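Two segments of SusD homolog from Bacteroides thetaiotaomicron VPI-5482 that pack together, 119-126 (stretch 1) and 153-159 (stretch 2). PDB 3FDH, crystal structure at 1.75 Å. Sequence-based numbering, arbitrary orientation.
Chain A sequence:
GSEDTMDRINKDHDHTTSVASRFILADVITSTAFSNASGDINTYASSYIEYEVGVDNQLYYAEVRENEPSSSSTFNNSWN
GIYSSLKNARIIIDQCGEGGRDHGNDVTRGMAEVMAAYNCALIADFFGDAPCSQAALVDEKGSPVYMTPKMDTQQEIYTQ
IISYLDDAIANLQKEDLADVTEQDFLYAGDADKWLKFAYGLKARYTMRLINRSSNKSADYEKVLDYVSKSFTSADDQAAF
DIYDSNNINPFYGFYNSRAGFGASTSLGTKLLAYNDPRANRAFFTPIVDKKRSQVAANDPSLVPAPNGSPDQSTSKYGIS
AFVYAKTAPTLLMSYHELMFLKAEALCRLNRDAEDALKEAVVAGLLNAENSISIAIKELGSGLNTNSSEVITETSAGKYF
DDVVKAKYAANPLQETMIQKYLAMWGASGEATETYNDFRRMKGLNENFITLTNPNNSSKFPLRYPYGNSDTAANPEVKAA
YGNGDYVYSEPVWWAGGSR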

ATOM      1  N   ASN A 119       7.487   0.444   9.542  1.00 28.68           N
ATOM      2  CA  ASN A 119       7.220  -0.950   9.912  1.00 28.59           C
ATOM      3  C   ASN A 119       6.318  -1.059  11.123  1.00 28.63           C
ATOM      4  O   ASN A 119       5.477  -1.963  11.210  1.00 27.60           O
ATOM      5  CB  ASN A 119       8.514  -1.729  10.072  1.00 27.33           C
ATOM      6  CG  ASN A 119       9.137  -2.050   8.727  1.00 28.22           C
ATOM      7  OD1 ASN A 119       8.628  -2.889   7.978  1.00 29.33           O
ATOM      8  ND2 ASN A 119      10.210  -1.354   8.393  1.00 26.85           N
ATOM      9  N   CYS A 120       6.444  -0.101  12.030  1.00 28.14           N
ATOM     10  CA  CYS A 120       5.549  -0.089  13.189  1.00 28.53           C
ATOM     11  C   CYS A 120       4.136   0.129  12.733  1.00 29.39           C
ATOM     12  O   CYS A 120       3.183  -0.432  13.276  1.00 30.48           O
ATOM     13  CB  CYS A 120       5.916   1.007  14.188  1.00 29.57           C
ATOM     14  SG  CYS A 120       7.405   0.618  15.183  1.00 31.35           S
ATOM     15  N   ALA A 121       4.006   0.953  11.719  1.00 30.05           N
ATOM     16  CA  ALA A 121       2.679   1.286  11.169  1.00 29.97           C
ATOM     17  C   ALA A 121       2.055   0.065  10.521  1.00 30.37           C
ATOM     18  O   ALA A 121       0.851  -0.187  10.644  1.00 30.75           O
ATOM     19  CB  ALA A 121       2.794   2.412  10.158  1.00 28.54           C
ATOM     20  N   LEU A 122       2.869  -0.701   9.812  1.00 29.58           N
ATOM     21  CA  LEU A 122       2.335  -1.932   9.153  1.00 30.03           C
ATOM     22  C   LEU A 122       1.827  -2.859  10.240  1.00 30.83           C
ATOM     23  O   LEU A 122       0.781  -3.489  10.149  1.00 31.06           O
ATOM     24  CB  LEU A 122       3.402  -2.608   8.262  1.00 30.70           C
ATOM     25  CG  LEU A 122       3.763  -1.892   6.956  1.00 29.71           C
ATOM     26  CD1 LEU A 122       5.033  -2.493   6.331  1.00 31.01           C
ATOM     27  CD2 LEU A 122       2.594  -1.911   5.965  1.00 28.46           C
ATOM     28  N   ILE A 123       2.561  -2.895  11.329  1.00 30.14           N
ATOM     29  CA  ILE A 123       2.157  -3.756  12.432  1.00 29.19           C
ATOM     30  C   ILE A 123       0.813  -3.284  12.974  1.00 28.43           C
ATOM     31  O   ILE A 123      -0.158  -4.048  13.151  1.00 29.62           O
ATOM     32  CB  ILE A 123       3.186  -3.748  13.601  1.00 29.64           C
ATOM     33  CG1 ILE A 123       4.463  -4.510  13.226  1.00 32.42           C
ATOM     34  CG2 ILE A 123       2.608  -4.424  14.826  1.00 30.71           C
ATOM     35  CD1 ILE A 123       5.563  -4.420  14.280  1.00 31.26           C
ATOM     36  N   ALA A 124       0.796  -2.008  13.296  1.00 27.78           N
ATOM     37  CA  ALA A 124      -0.371  -1.416  13.937  1.00 28.26           C
ATOM     38  C   ALA A 124      -1.569  -1.461  13.021  1.00 27.94           C
ATOM     39  O   ALA A 124      -2.656  -1.788  13.428  1.00 29.00           O
ATOM     40  CB  ALA A 124      -0.078   0.029  14.423  1.00 28.07           C
ATOM     41  N   ASP A 125      -1.363  -1.141  11.762  1.00 27.22           N
ATOM     42  CA  ASP A 125      -2.492  -1.064  10.803  1.00 25.79           C
ATOM     43  C   ASP A 125      -3.138  -2.405  10.503  1.00 28.97           C
ATOM     44  O   ASP A 125      -4.393  -2.537  10.400  1.00 29.85           O
ATOM     45  CB  ASP A 125      -2.058  -0.407   9.513  1.00 26.73           C
ATOM     46  CG  ASP A 125      -1.810   1.036   9.695  1.00 29.41           C
ATOM     47  OD1 ASP A 125      -2.282   1.620  10.705  1.00 26.68           O
ATOM     48  OD2 ASP A 125      -1.099   1.583   8.833  1.00 27.40           O
ATOM     49  N   PHE A 126      -2.285  -3.423  10.424  1.00 28.95           N
ATOM     50  CA  PHE A 126      -2.762  -4.731   9.990  1.00 27.82           C
ATOM     51  C   PHE A 126      -3.152  -5.631  11.104  1.00 29.99           C
ATOM     52  O   PHE A 126      -4.107  -6.371  10.968  1.00 30.34           O
ATOM     53  CB  PHE A 126      -1.796  -5.372   8.976  1.00 27.56           C
ATOM     54  CG  PHE A 126      -1.908  -4.725   7.680  1.00 28.84           C
ATOM     55  CD1 PHE A 126      -1.252  -3.522   7.432  1.00 31.48           C
ATOM     56  CD2 PHE A 126      -2.794  -5.206   6.751  1.00 31.46           C
ATOM     57  CE1 PHE A 126      -1.470  -2.868   6.286  1.00 29.61           C
ATOM     58  CE2 PHE A 126      -2.981  -4.577   5.590  1.00 31.44           C
ATOM     59  CZ  PHE A 126      -2.345  -3.396   5.353  1.00 29.28           C
TER
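Stretch 2 153-159: TQQEIYT

Stretch 2 packs as a helix against the helix of stretch 1, running nearly antiparallel to it: the N-to-C directions differ by 163° (signed crossing angle -163°), and the axes approach to 9.5 Å. The register is set by two pairs, Ala-124 CA to Gln-154 CA at 5.5 Å and Ala-121 CA to Tyr-158 CA at 7.1 Å, so the chains close up where stretch 2 begins its helix. Thr-153 precedes that helix with an extended backbone (phi/psi -74/158) and caps it. Its chi1 of 64° (p) brings Thr-153 OG1 within 2.9 Å of Glu-156 N, which donates to it; in return Thr-153 N donates to Glu-156 OE1 at 3.0 Å, a reach made with Glu-156 chi1 m and chi2 t. This reciprocal pair takes no part in the contact.

The centre of the contact is Ala-124, whose CA-to-CB bond points toward stretch 2. Three side chains converge on its methyl: Ala-124 CB lies 3.6 Å from Ile-157 CG2, 3.8 Å from Tyr-158 CE1 and 3.8 Å from Gln-154 CG. Ile-157 also points toward its partner and takes the m, t rotamer common in helices. This places Ile-157 CG2 over Cys-120, 3.9 Å from Cys-120 CB and 3.5 Å from Cys-120 O, while Ile-157 CD1, at the end of the other branch, reaches Ile-123 CG2 at 4.3 Å. Ile-123 has the same m, t conformation, but its CA-to-CB bond runs sideways and it makes a lighter contact.

Two polar side chains leave CA sideways and bring their ends to stretch 1. Gln-154 extends with chi1 and chi2 both t, then turns at chi3 (48°), so that Gln-154 NE2 donates to Ala-124 O at 2.8 Å with an almost straight N-H...O angle of 175°. The acceptor already belongs to the helix backbone, so this bond ties the side chain directly to the main chain. Tyr-158 has chi1 at -97°, between the usual wells, and chi2 at 87°. The ring thereby passes beside Ala-124, and Tyr-158 OH donates to Asp-125 OD1 over a short 2.6 Å; Asp-125 OD1 lies at the ring edge, near its plane. Asp-125 meets it with chi1 m (-71°), and both its carboxylate oxygens accept further hydrogen bonds elsewhere in the structure. Ala-121 CB adds a looser contact with Tyr-158 OH at 4.2 Å. Leu-122 and Phe-126 point away from stretch 2, as Gln-155 does from stretch 1.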

ATOM      1  N   THR A 153      -0.946  -1.170  22.855  1.00 29.06           N
ATOM      2  CA  THR A 153      -2.194  -0.806  22.201  1.00 27.23           C
ATOM      3  C   THR A 153      -1.801  -0.172  20.902  1.00 27.27           C
ATOM      4  O   THR A 153      -0.687   0.328  20.759  1.00 30.17           O
ATOM      5  CB  THR A 153      -3.027   0.216  22.976  1.00 27.94           C
ATOM      6  OG1 THR A 153      -2.307   1.460  23.066  1.00 28.66           O
ATOM      7  CG2 THR A 153      -3.405  -0.329  24.358  1.00 22.20           C
ATOM      8  N   GLN A 154      -2.731  -0.183  19.960  1.00 27.46           N
ATOM      9  CA  GLN A 154      -2.466   0.396  18.647  1.00 27.88           C
ATOM     10  C   GLN A 154      -2.159   1.874  18.818  1.00 28.74           C
ATOM     11  O   GLN A 154      -1.336   2.465  18.093  1.00 27.50           O
ATOM     12  CB  GLN A 154      -3.663   0.219  17.710  1.00 29.02           C
ATOM     13  CG  GLN A 154      -3.335   0.457  16.254  1.00 28.50           C
ATOM     14  CD  GLN A 154      -4.530   0.697  15.435  1.00 30.73           C
ATOM     15  OE1 GLN A 154      -5.396   1.501  15.802  1.00 30.50           O
ATOM     16  NE2 GLN A 154      -4.592   0.031  14.264  1.00 29.81           N
ATOM     17  N   GLN A 155      -2.809   2.472  19.806  1.00 28.37           N
ATOM     18  CA  GLN A 155      -2.595   3.892  20.072  1.00 29.43           C
ATOM     19  C   GLN A 155      -1.148   4.110  20.546  1.00 29.00           C
ATOM     20  O   GLN A 155      -0.478   5.036  20.109  1.00 29.42           O
ATOM     21  CB  GLN A 155      -3.608   4.455  21.061  1.00 30.42           C
ATOM     22  CG  GLN A 155      -3.460   5.951  21.296  1.00 31.47           C
ATOM     23  CD  GLN A 155      -4.435   6.467  22.369  1.00 34.28           C
ATOM     24  OE1 GLN A 155      -5.032   5.685  23.124  1.00 42.57           O
ATOM     25  NE2 GLN A 155      -4.587   7.783  22.440  1.00 38.76           N
ATOM     26  N   GLU A 156      -0.673   3.221  21.406  1.00 30.27           N
ATOM     27  CA  GLU A 156       0.697   3.293  21.892  1.00 30.07           C
ATOM     28  C   GLU A 156       1.691   3.130  20.759  1.00 29.69           C
ATOM     29  O   GLU A 156       2.733   3.760  20.745  1.00 28.32           O
ATOM     30  CB  GLU A 156       0.970   2.251  22.972  1.00 32.36           C
ATOM     31  CG  GLU A 156       0.352   2.639  24.276  1.00 30.18           C
ATOM     32  CD  GLU A 156       0.345   1.550  25.313  1.00 34.82           C
ATOM     33  OE1 GLU A 156       0.445   0.351  24.969  1.00 31.42           O
ATOM     34  OE2 GLU A 156       0.179   1.911  26.485  1.00 40.64           O
ATOM     35  N   ILE A 157       1.339   2.295  19.791  1.00 29.29           N
ATOM     36  CA  ILE A 157       2.246   2.036  18.667  1.00 28.37           C
ATOM     37  C   ILE A 157       2.314   3.315  17.845  1.00 27.30           C
ATOM     38  O   ILE A 157       3.391   3.765  17.437  1.00 28.22           O
ATOM     39  CB  ILE A 157       1.820   0.801  17.818  1.00 27.78           C
ATOM     40  CG1 ILE A 157       1.871  -0.491  18.645  1.00 31.26           C
ATOM     41  CG2 ILE A 157       2.769   0.692  16.551  1.00 27.16           C
ATOM     42  CD1 ILE A 157       1.301  -1.729  17.934  1.00 32.47           C
ATOM     43  N   TYR A 158       1.163   3.940  17.625  1.00 26.56           N
ATOM     44  CA  TYR A 158       1.116   5.194  16.846  1.00 25.82           C
ATOM     45  C   TYR A 158       1.900   6.332  17.512  1.00 27.96           C
ATOM     46  O   TYR A 158       2.550   7.142  16.832  1.00 29.92           O
ATOM     47  CB  TYR A 158      -0.293   5.620  16.412  1.00 28.38           C
ATOM     48  CG  TYR A 158      -0.549   5.150  14.975  1.00 28.44           C
ATOM     49  CD1 TYR A 158      -1.050   3.905  14.696  1.00 31.38           C
ATOM     50  CD2 TYR A 158      -0.180   5.928  13.921  1.00 27.49           C
ATOM     51  CE1 TYR A 158      -1.231   3.478  13.404  1.00 27.14           C
ATOM     52  CE2 TYR A 158      -0.322   5.505  12.624  1.00 29.59           C
ATOM     53  CZ  TYR A 158      -0.864   4.278  12.365  1.00 29.23           C
ATOM     54  OH  TYR A 158      -1.029   3.885  11.064  1.00 28.70           O
ATOM     55  N   THR A 159       1.889   6.367  18.837  1.00 29.69           N
ATOM     56  CA  THR A 159       2.677   7.366  19.528  1.00 29.20           C
ATOM     57  C   THR A 159       4.154   7.132  19.191  1.00 30.41           C
ATOM     58  O   THR A 159       4.901   8.070  18.984  1.00 31.81           O
ATOM     59  CB  THR A 159       2.484   7.304  21.039  1.00 31.05           C
ATOM     60  OG1 THR A 159       1.133   7.686  21.337  1.00 30.41           O
ATOM     61  CG2 THR A 159       3.450   8.263  21.736  1.00 29.79           C
TER